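Local structure of polyhedrin (5A9C) at residues A[89-102]-A[140-154]. The protein forms the crystalline matrix of cypovirus polyhedra, the insect virus occlusion bodies that probably shelter embedded virus particles outside the host. Sequence-based numbering, arbitrary orientation.
Sequences NIDWTRARVEATNM and LDEHNTVKVLATARQ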
ATOM      1  N   ASN A  89      13.860  -9.396  14.635  1.00 17.14           N
ATOM      2  CA  ASN A  89      14.381  -8.335  15.484  1.00 15.48           C
ATOM      3  C   ASN A  89      13.341  -7.239  15.699  1.00 17.61           C
ATOM      4  O   ASN A  89      13.561  -6.073  15.366  1.00 20.99           O
ATOM      5  CB  ASN A  89      15.650  -7.749  14.861  1.00 25.48           C
ATOM      6  CG  ASN A  89      16.321  -6.727  15.753  1.00 25.57           C
ATOM      7  OD1 ASN A  89      16.173  -6.756  16.973  1.00 21.09           O
ATOM      8  ND2 ASN A  89      17.070  -5.813  15.146  1.00 29.58           N
ATOM      9  N   ILE A  90      12.202  -7.628  16.259  1.00 15.92           N
ATOM     10  CA  ILE A  90      11.096  -6.706  16.459  1.00 17.57           C
ATOM     11  C   ILE A  90      11.203  -5.963  17.786  1.00 20.26           C
ATOM     12  O   ILE A  90      11.597  -6.537  18.801  1.00 25.32           O
ATOM     13  CB  ILE A  90       9.746  -7.444  16.373  1.00 17.98           C
ATOM     14  CG1 ILE A  90       9.567  -8.038  14.972  1.00 18.42           C
ATOM     15  CG2 ILE A  90       8.593  -6.507  16.721  1.00 16.19           C
ATOM     16  CD1 ILE A  90       8.284  -8.820  14.785  1.00 22.46           C
ATOM     17  N   ASP A  91      10.866  -4.678  17.758  1.00 23.48           N
ATOM     18  CA  ASP A  91      10.783  -3.864  18.963  1.00 20.65           C
ATOM     19  C   ASP A  91       9.552  -4.287  19.760  1.00 20.61           C
ATOM     20  O   ASP A  91       8.429  -3.900  19.437  1.00 20.48           O
ATOM     21  CB  ASP A  91      10.700  -2.384  18.579  1.00 17.42           C
ATOM     22  CG  ASP A  91      10.520  -1.471  19.778  1.00 29.27           C
ATOM     23  OD1 ASP A  91      10.678  -1.938  20.924  1.00 28.54           O
ATOM     24  OD2 ASP A  91      10.227  -0.275  19.565  1.00 41.48           O
ATOM     25  N   TRP A  92       9.768  -5.094  20.795  1.00 18.67           N
ATOM     26  CA  TRP A  92       8.669  -5.678  21.560  1.00 20.84           C
ATOM     27  C   TRP A  92       7.937  -4.664  22.435  1.00 24.50           C
ATOM     28  O   TRP A  92       6.867  -4.961  22.969  1.00 28.88           O
ATOM     29  CB  TRP A  92       9.161  -6.843  22.418  1.00 22.31           C
ATOM     30  CG  TRP A  92       9.795  -7.944  21.626  1.00 33.16           C
ATOM     31  CD1 TRP A  92      11.051  -8.452  21.789  1.00 30.82           C
ATOM     32  CD2 TRP A  92       9.208  -8.667  20.537  1.00 26.39           C
ATOM     33  NE1 TRP A  92      11.280  -9.451  20.874  1.00 32.87           N
ATOM     34  CE2 TRP A  92      10.164  -9.603  20.093  1.00 32.70           C
ATOM     35  CE3 TRP A  92       7.965  -8.619  19.897  1.00 18.66           C
ATOM     36  CZ2 TRP A  92       9.919 -10.481  19.037  1.00 22.84           C
ATOM     37  CZ3 TRP A  92       7.723  -9.492  18.851  1.00 19.49           C
ATOM     38  CH2 TRP A  92       8.695 -10.410  18.431  1.00 25.73           C
ATOM     39  N   THR A  93       8.513  -3.477  22.583  1.00 24.90           N
ATOM     40  CA  THR A  93       7.875  -2.431  23.375  1.00 24.53           C
ATOM     41  C   THR A  93       6.838  -1.669  22.554  1.00 37.26           C
ATOM     42  O   THR A  93       6.023  -0.930  23.103  1.00 34.33           O
ATOM     43  CB  THR A  93       8.902  -1.442  23.951  1.00 25.91           C
ATOM     44  OG1 THR A  93       9.497  -0.686  22.889  1.00 32.64           O
ATOM     45  CG2 THR A  93       9.987  -2.188  24.715  1.00 34.86           C
ATOM     46  N   ARG A  94       6.868  -1.856  21.237  1.00 18.07           N
ATOM     47  CA  ARG A  94       5.921  -1.179  20.354  1.00 19.20           C
ATOM     48  C   ARG A  94       5.065  -2.139  19.527  1.00 16.94           C
ATOM     49  O   ARG A  94       4.100  -1.722  18.890  1.00 23.13           O
ATOM     50  CB  ARG A  94       6.645  -0.185  19.438  1.00 22.73           C
ATOM     51  CG  ARG A  94       7.186   1.038  20.167  1.00 25.73           C
ATOM     52  CD  ARG A  94       7.835   2.019  19.203  1.00 49.91           C
ATOM     53  NE  ARG A  94       8.349   3.202  19.890  1.00 45.66           N
ATOM     54  CZ  ARG A  94       9.572   3.294  20.403  1.00 65.22           C
ATOM     55  NH1 ARG A  94      10.410   2.270  20.310  1.00 36.74           N
ATOM     56  NH2 ARG A  94       9.958   4.409  21.009  1.00 55.70           N
ATOM     57  N   ALA A  95       5.417  -3.420  19.534  1.00 20.78           N
ATOM     58  CA  ALA A  95       4.630  -4.418  18.818  1.00 13.30           C
ATOM     59  C   ALA A  95       3.219  -4.470  19.395  1.00 23.99           C
ATOM     60  O   ALA A  95       3.042  -4.472  20.616  1.00 19.58           O
ATOM     61  CB  ALA A  95       5.295  -5.785  18.899  1.00 17.85           C
ATOM     62  N   ARG A  96       2.214  -4.517  18.527  1.00 18.70           N
ATOM     63  CA  ARG A  96       0.835  -4.454  19.004  1.00 15.76           C
ATOM     64  C   ARG A  96      -0.195  -5.006  18.022  1.00 16.69           C
ATOM     65  O   ARG A  96       0.059  -5.128  16.823  1.00 19.57           O
ATOM     66  CB  ARG A  96       0.471  -3.010  19.350  1.00 15.39           C
ATOM     67  CG  ARG A  96       0.380  -2.107  18.135  1.00 21.98           C
ATOM     68  CD  ARG A  96       0.333  -0.644  18.528  1.00 20.52           C
ATOM     69  NE  ARG A  96       1.613  -0.174  19.042  1.00 20.08           N
ATOM     70  CZ  ARG A  96       1.876   1.095  19.335  1.00 21.04           C
ATOM     71  NH1 ARG A  96       0.944   2.023  19.164  1.00 22.86           N
ATOM     72  NH2 ARG A  96       3.071   1.438  19.795  1.00 22.03           N
ATOM     73  N   VAL A  97      -1.366  -5.328  18.562  1.00 13.54           N
ATOM     74  CA  VAL A  97      -2.487  -5.835  17.792  1.00 22.08           C
ATOM     75  C   VAL A  97      -3.755  -5.263  18.406  1.00 17.86           C
ATOM     76  O   VAL A  97      -3.809  -5.007  19.608  1.00 17.95           O
ATOM     77  CB  VAL A  97      -2.574  -7.384  17.868  1.00 22.41           C
ATOM     78  CG1 VAL A  97      -3.772  -7.902  17.076  1.00 15.04           C
ATOM     79  CG2 VAL A  97      -1.292  -8.027  17.367  1.00 15.54           C
ATOM     80  N   GLU A  98      -4.770  -5.044  17.587  1.00 15.04           N
ATOM     81  CA  GLU A  98      -6.091  -4.766  18.130  1.00 15.91           C
ATOM     82  C   GLU A  98      -7.179  -5.213  17.168  1.00 18.47           C
ATOM     83  O   GLU A  98      -6.984  -5.226  15.953  1.00 18.23           O
ATOM     84  CB  GLU A  98      -6.247  -3.289  18.522  1.00 22.29           C
ATOM     85  CG  GLU A  98      -6.513  -2.333  17.378  1.00 20.23           C
ATOM     86  CD  GLU A  98      -6.648  -0.896  17.853  1.00 15.74           C
ATOM     87  OE1 GLU A  98      -6.432  -0.646  19.055  1.00 21.06           O
ATOM     88  OE2 GLU A  98      -6.972  -0.018  17.025  1.00 20.11           O
ATOM     89  N   ALA A  99      -8.309  -5.623  17.730  1.00 18.69           N
ATOM     90  CA  ALA A  99      -9.477  -5.980  16.940  1.00 18.70           C
ATOM     91  C   ALA A  99     -10.403  -4.773  16.883  1.00 18.24           C
ATOM     92  O   ALA A  99     -10.984  -4.378  17.891  1.00 23.65           O
ATOM     93  CB  ALA A  99     -10.190  -7.168  17.548  1.00 19.02           C
ATOM     94  N   THR A 100     -10.518  -4.184  15.702  1.00 21.57           N
ATOM     95  CA  THR A 100     -11.354  -3.007  15.509  1.00 19.58           C
ATOM     96  C   THR A 100     -12.711  -3.438  14.959  1.00 19.37           C
ATOM     97  O   THR A 100     -12.954  -4.632  14.757  1.00 21.67           O
ATOM     98  CB  THR A 100     -10.674  -2.003  14.556  1.00 22.23           C
ATOM     99  OG1 THR A 100      -9.976  -2.718  13.530  1.00 22.94           O
ATOM    100  CG2 THR A 100      -9.667  -1.145  15.318  1.00 20.22           C
ATOM    101  N   ASN A 101     -13.602  -2.480  14.734  1.00 20.00           N
ATOM    102  CA  ASN A 101     -14.912  -2.808  14.180  1.00 21.46           C
ATOM    103  C   ASN A 101     -14.851  -2.942  12.663  1.00 23.56           C
ATOM    104  O   ASN A 101     -13.772  -2.885  12.074  1.00 19.79           O
ATOM    105  CB  ASN A 101     -15.989  -1.804  14.625  1.00 21.66           C
ATOM    106  CG  ASN A 101     -15.860  -0.448  13.946  1.00 19.23           C
ATOM    107  OD1 ASN A 101     -15.027  -0.248  13.057  1.00 21.28           O
ATOM    108  ND2 ASN A 101     -16.703   0.489  14.355  1.00 23.34           N
ATOM    109  N   MET A 102     -16.005  -3.128  12.030  1.00 19.26           N
ATOM    110  CA  MET A 102     -16.038  -3.393  10.597  1.00 16.51           C
ATOM    111  C   MET A 102     -15.382  -2.278   9.783  1.00 21.64           C
ATOM    112  O   MET A 102     -14.953  -2.499   8.649  1.00 28.21           O
ATOM    113  CB  MET A 102     -17.473  -3.625  10.119  1.00 29.94           C
ATOM    114  CG  MET A 102     -18.337  -2.381  10.108  1.00 40.14           C
ATOM    115  SD  MET A 102     -20.011  -2.706   9.518  1.00 80.91           S
ATOM    116  CE  MET A 102     -20.594  -3.846  10.769  1.00 71.49           C
ATOM    117  N   LEU A 140     -12.133 -13.298  18.027  1.00 16.21           N
ATOM    118  CA  LEU A 140     -12.861 -12.335  17.208  1.00 19.28           C
ATOM    119  C   LEU A 140     -14.346 -12.674  17.173  1.00 24.96           C
ATOM    120  O   LEU A 140     -14.728 -13.835  17.300  1.00 25.23           O
ATOM    121  CB  LEU A 140     -12.319 -12.312  15.772  1.00 17.42           C
ATOM    122  CG  LEU A 140     -10.962 -11.680  15.431  1.00 24.16           C
ATOM    123  CD1 LEU A 140     -10.792 -10.314  16.080  1.00 19.97           C
ATOM    124  CD2 LEU A 140      -9.817 -12.580  15.805  1.00 37.42           C
ATOM    125  N   ASP A 141     -15.184 -11.656  17.012  1.00 24.34           N
ATOM    126  CA  ASP A 141     -16.594 -11.890  16.727  1.00 31.88           C
ATOM    127  C   ASP A 141     -16.921 -11.306  15.358  1.00 24.97           C
ATOM    128  O   ASP A 141     -16.081 -10.647  14.746  1.00 26.86           O
ATOM    129  CB  ASP A 141     -17.507 -11.329  17.824  1.00 55.83           C
ATOM    130  CG  ASP A 141     -17.332  -9.840  18.034  1.00 43.76           C
ATOM    131  OD1 ASP A 141     -17.154  -9.108  17.038  1.00 73.72           O
ATOM    132  OD2 ASP A 141     -17.380  -9.399  19.203  1.00 66.65           O
ATOM    133  N   GLU A 142     -18.133 -11.554  14.876  1.00 22.30           N
ATOM    134  CA  GLU A 142     -18.483 -11.225  13.501  1.00 26.08           C
ATOM    135  C   GLU A 142     -18.183  -9.773  13.138  1.00 29.08           C
ATOM    136  O   GLU A 142     -18.481  -8.851  13.899  1.00 28.71           O
ATOM    137  CB  GLU A 142     -19.954 -11.554  13.222  1.00 25.01           C
ATOM    138  CG  GLU A 142     -20.336 -11.458  11.754  1.00 71.20           C
ATOM    139  CD  GLU A 142     -21.755 -11.919  11.486  1.00 78.28           C
ATOM    140  OE1 GLU A 142     -22.447 -12.319  12.446  1.00 69.87           O
ATOM    141  OE2 GLU A 142     -22.179 -11.883  10.311  1.00 77.31           O
ATOM    142  N   HIS A 143     -17.575  -9.592  11.969  1.00 37.20           N
ATOM    143  CA  HIS A 143     -17.299  -8.270  11.409  1.00 40.56           C
ATOM    144  C   HIS A 143     -16.134  -7.522  12.059  1.00 33.71           C
ATOM    145  O   HIS A 143     -15.751  -6.447  11.593  1.00 30.69           O
ATOM    146  CB  HIS A 143     -18.564  -7.408  11.391  1.00 41.23           C
ATOM    147  CG  HIS A 143     -19.624  -7.917  10.466  1.00 62.15           C
ATOM    148  ND1 HIS A 143     -19.448  -9.038   9.681  1.00 70.81           N
ATOM    149  CD2 HIS A 143     -20.869  -7.462  10.195  1.00 70.99           C
ATOM    150  CE1 HIS A 143     -20.540  -9.250   8.969  1.00 69.40           C
ATOM    151  NE2 HIS A 143     -21.418  -8.308   9.263  1.00 71.07           N
ATOM    152  N   ASN A 144     -15.574  -8.080  13.129  1.00 24.20           N
ATOM    153  CA  ASN A 144     -14.324  -7.555  13.667  1.00 28.25           C
ATOM    154  C   ASN A 144     -13.302  -7.430  12.542  1.00 22.24           C
ATOM    155  O   ASN A 144     -13.339  -8.194  11.579  1.00 24.42           O
ATOM    156  CB  ASN A 144     -13.761  -8.479  14.753  1.00 28.94           C
ATOM    157  CG  ASN A 144     -14.003  -7.959  16.158  1.00 30.94           C
ATOM    158  OD1 ASN A 144     -14.274  -8.732  17.078  1.00 28.35           O
ATOM    159  ND2 ASN A 144     -13.898  -6.650  16.335  1.00 25.96           N
ATOM    160  N   THR A 145     -12.402  -6.461  12.654  1.00 18.37           N
ATOM    161  CA  THR A 145     -11.252  -6.393  11.761  1.00 16.28           C
ATOM    162  C   THR A 145      -9.978  -6.476  12.587  1.00 23.79           C
ATOM    163  O   THR A 145     -10.023  -6.355  13.809  1.00 19.46           O
ATOM    164  CB  THR A 145     -11.251  -5.113  10.899  1.00 19.08           C
ATOM    165  OG1 THR A 145     -11.530  -3.975  11.722  1.00 21.72           O
ATOM    166  CG2 THR A 145     -12.298  -5.210   9.794  1.00 19.29           C
ATOM    167  N   VAL A 146      -8.848  -6.692  11.924  1.00 17.99           N
ATOM    168  CA  VAL A 146      -7.584  -6.868  12.628  1.00 17.34           C
ATOM    169  C   VAL A 146      -6.517  -5.874  12.175  1.00 15.10           C
ATOM    170  O   VAL A 146      -6.310  -5.666  10.981  1.00 19.47           O
ATOM    171  CB  VAL A 146      -7.043  -8.302  12.456  1.00 18.74           C
ATOM    172  CG1 VAL A 146      -5.679  -8.433  13.113  1.00 18.54           C
ATOM    173  CG2 VAL A 146      -8.029  -9.318  13.028  1.00 19.69           C
ATOM    174  N   LYS A 147      -5.842  -5.264  13.144  1.00 13.54           N
ATOM    175  CA  LYS A 147      -4.746  -4.343  12.876  1.00 12.20           C
ATOM    176  C   LYS A 147      -3.491  -4.841  13.569  1.00 18.75           C
ATOM    177  O   LYS A 147      -3.536  -5.222  14.739  1.00 17.20           O
ATOM    178  CB  LYS A 147      -5.087  -2.942  13.385  1.00 15.34           C
ATOM    179  CG  LYS A 147      -6.163  -2.231  12.591  1.00 19.92           C
ATOM    180  CD  LYS A 147      -6.687  -1.014  13.340  1.00 15.84           C
ATOM    181  CE  LYS A 147      -5.569  -0.058  13.733  1.00 19.38           C
ATOM    182  NZ  LYS A 147      -6.084   1.036  14.608  1.00 21.37           N
ATOM    183  N   VAL A 148      -2.376  -4.853  12.847  1.00 18.16           N
ATOM    184  CA  VAL A 148      -1.104  -5.264  13.432  1.00 15.31           C
ATOM    185  C   VAL A 148      -0.009  -4.253  13.115  1.00 18.64           C
ATOM    186  O   VAL A 148       0.069  -3.738  11.999  1.00 18.29           O
ATOM    187  CB  VAL A 148      -0.660  -6.652  12.931  1.00 16.03           C
ATOM    188  CG1 VAL A 148       0.645  -7.072  13.601  1.00 16.61           C
ATOM    189  CG2 VAL A 148      -1.751  -7.686  13.187  1.00 17.08           C
ATOM    190  N   LEU A 149       0.824  -3.967  14.109  1.00 15.67           N
ATOM    191  CA  LEU A 149       2.006  -3.137  13.915  1.00 14.77           C
ATOM    192  C   LEU A 149       3.249  -3.843  14.440  1.00 17.50           C
ATOM    193  O   LEU A 149       3.282  -4.299  15.581  1.00 16.50           O
ATOM    194  CB  LEU A 149       1.853  -1.793  14.626  1.00 15.46           C
ATOM    195  CG  LEU A 149       3.129  -0.945  14.664  1.00 21.15           C
ATOM    196  CD1 LEU A 149       3.545  -0.529  13.264  1.00 25.79           C
ATOM    197  CD2 LEU A 149       2.947   0.276  15.549  1.00 32.51           C
ATOM    198  N   ALA A 150       4.273  -3.929  13.601  1.00 17.40           N
ATOM    199  CA  ALA A 150       5.556  -4.477  14.021  1.00 16.38           C
ATOM    200  C   ALA A 150       6.684  -3.650  13.418  1.00 20.73           C
ATOM    201  O   ALA A 150       6.675  -3.353  12.225  1.00 19.06           O
ATOM    202  CB  ALA A 150       5.678  -5.934  13.613  1.00 16.83           C
ATOM    203  N   THR A 151       7.648  -3.268  14.250  1.00 19.01           N
ATOM    204  CA  THR A 151       8.757  -2.443  13.789  1.00 22.73           C
ATOM    205  C   THR A 151      10.099  -3.024  14.209  1.00 17.48           C
ATOM    206  O   THR A 151      10.213  -3.657  15.260  1.00 21.82           O
ATOM    207  CB  THR A 151       8.647  -0.996  14.314  1.00 21.91           C
ATOM    208  OG1 THR A 151       8.518  -1.012  15.742  1.00 24.84           O
ATOM    209  CG2 THR A 151       7.434  -0.299  13.713  1.00 24.35           C
ATOM    210  N   ALA A 152      11.112  -2.805  13.374  1.00 17.47           N
ATOM    211  CA  ALA A 152      12.460  -3.274  13.659  1.00 24.61           C
ATOM    212  C   ALA A 152      13.013  -2.569  14.888  1.00 21.38           C
ATOM    213  O   ALA A 152      12.840  -1.361  15.052  1.00 24.70           O
ATOM    214  CB  ALA A 152      13.366  -3.035  12.462  1.00 22.28           C
ATOM    215  N   ARG A 153      13.685  -3.331  15.743  1.00 15.52           N
ATOM    216  CA  ARG A 153      14.271  -2.793  16.961  1.00 22.43           C
ATOM    217  C   ARG A 153      15.369  -1.781  16.641  1.00 38.93           C
ATOM    218  O   ARG A 153      16.332  -2.092  15.942  1.00 29.28           O
ATOM    219  CB  ARG A 153      14.821  -3.931  17.826  1.00 29.93           C
ATOM    220  CG  ARG A 153      15.257  -3.514  19.217  1.00 44.37           C
ATOM    221  CD  ARG A 153      15.691  -4.717  20.050  1.00 33.34           C
ATOM    222  NE  ARG A 153      14.576  -5.602  20.381  1.00 37.92           N
ATOM    223  CZ  ARG A 153      14.349  -6.778  19.800  1.00 50.76           C
ATOM    224  NH1 ARG A 153      15.160  -7.225  18.852  1.00 50.14           N
ATOM    225  NH2 ARG A 153      13.310  -7.510  20.172  1.00 63.02           N
ATOM    226  N   GLN A 154      15.202  -0.566  17.152  1.00 44.78           N
ATOM    227  CA  GLN A 154      16.159   0.514  16.944  1.00 56.25           C
ATOM    228  C   GLN A 154      17.593   0.063  17.197  1.00 48.27           C
ATOM    229  O   GLN A 154      18.288   0.622  18.045  1.00 69.86           O
ATOM    230  CB  GLN A 154      15.819   1.706  17.843  1.00 76.93           C
ATOM    231  CG  GLN A 154      15.506   1.333  19.289  1.00 76.82           C
ATOM    232  CD  GLN A 154      14.201   0.566  19.428  1.00 63.86           C
ATOM    233  OE1 GLN A 154      13.302   0.693  18.596  1.00 61.71           O
ATOM    234  NE2 GLN A 154      14.097  -0.243  20.477  1.00 49.67           N
TER
HETATM  235  O   HOH W   1       7.249  -3.142  17.104  1.00 18.68           O
HETATM  236  O   HOH W   2      12.473  -4.568  22.362  1.00 37.75           O
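Leu140 brings its CD1 methyl to 3.5 Å from Ala99 CB, just before the type II turn Asp141–Asn144. In that turn His143 sets its ring beside the CE methyl of Met102. Asn144 is fixed from two sides: its OD1 accepts from Asp141 N, while its ND2 donates to Thr100 O (2.7 Å). Thr145 N reaches that same oxygen from the opposite face of the carbonyl plane. Thr145 OG1 takes a hydrogen bond from Thr100 OG1 and passes one on to Asn101 O at 2.5 Å, a short relay at the last strand pair, Thr100–Thr145. From here strand 145-151 runs antiparallel to strand 96-100, the outer strand of a three-stranded sheet in this chain, and pairs on its other side with 61-66. Val146 and Val148 share one face with Val97, and Phe86 of strand 81-87 packs against Val97 and Val148. On the other face Lys147, bent at chi3 (55°), lays CD against Thr100 CG2 and turns NZ to Glu98 OE2 in a 2.8 Å salt bridge; NZ also donates to Ala115 O. Leu149 CD2 lies over one face of the Arg96 guanidinium, whose NE donates to Arg94 O, close to the guanidinium plane. Beyond Ala150 residues 92-94 loop out of the register, and a water links Thr151 N to Asp91 O. Direct pairing resumes with Asp91 N to Thr151 O (2.8 Å, 174°) and Arg153 N to Asn89 O. A second water joins Arg153 NE to Trp92 N.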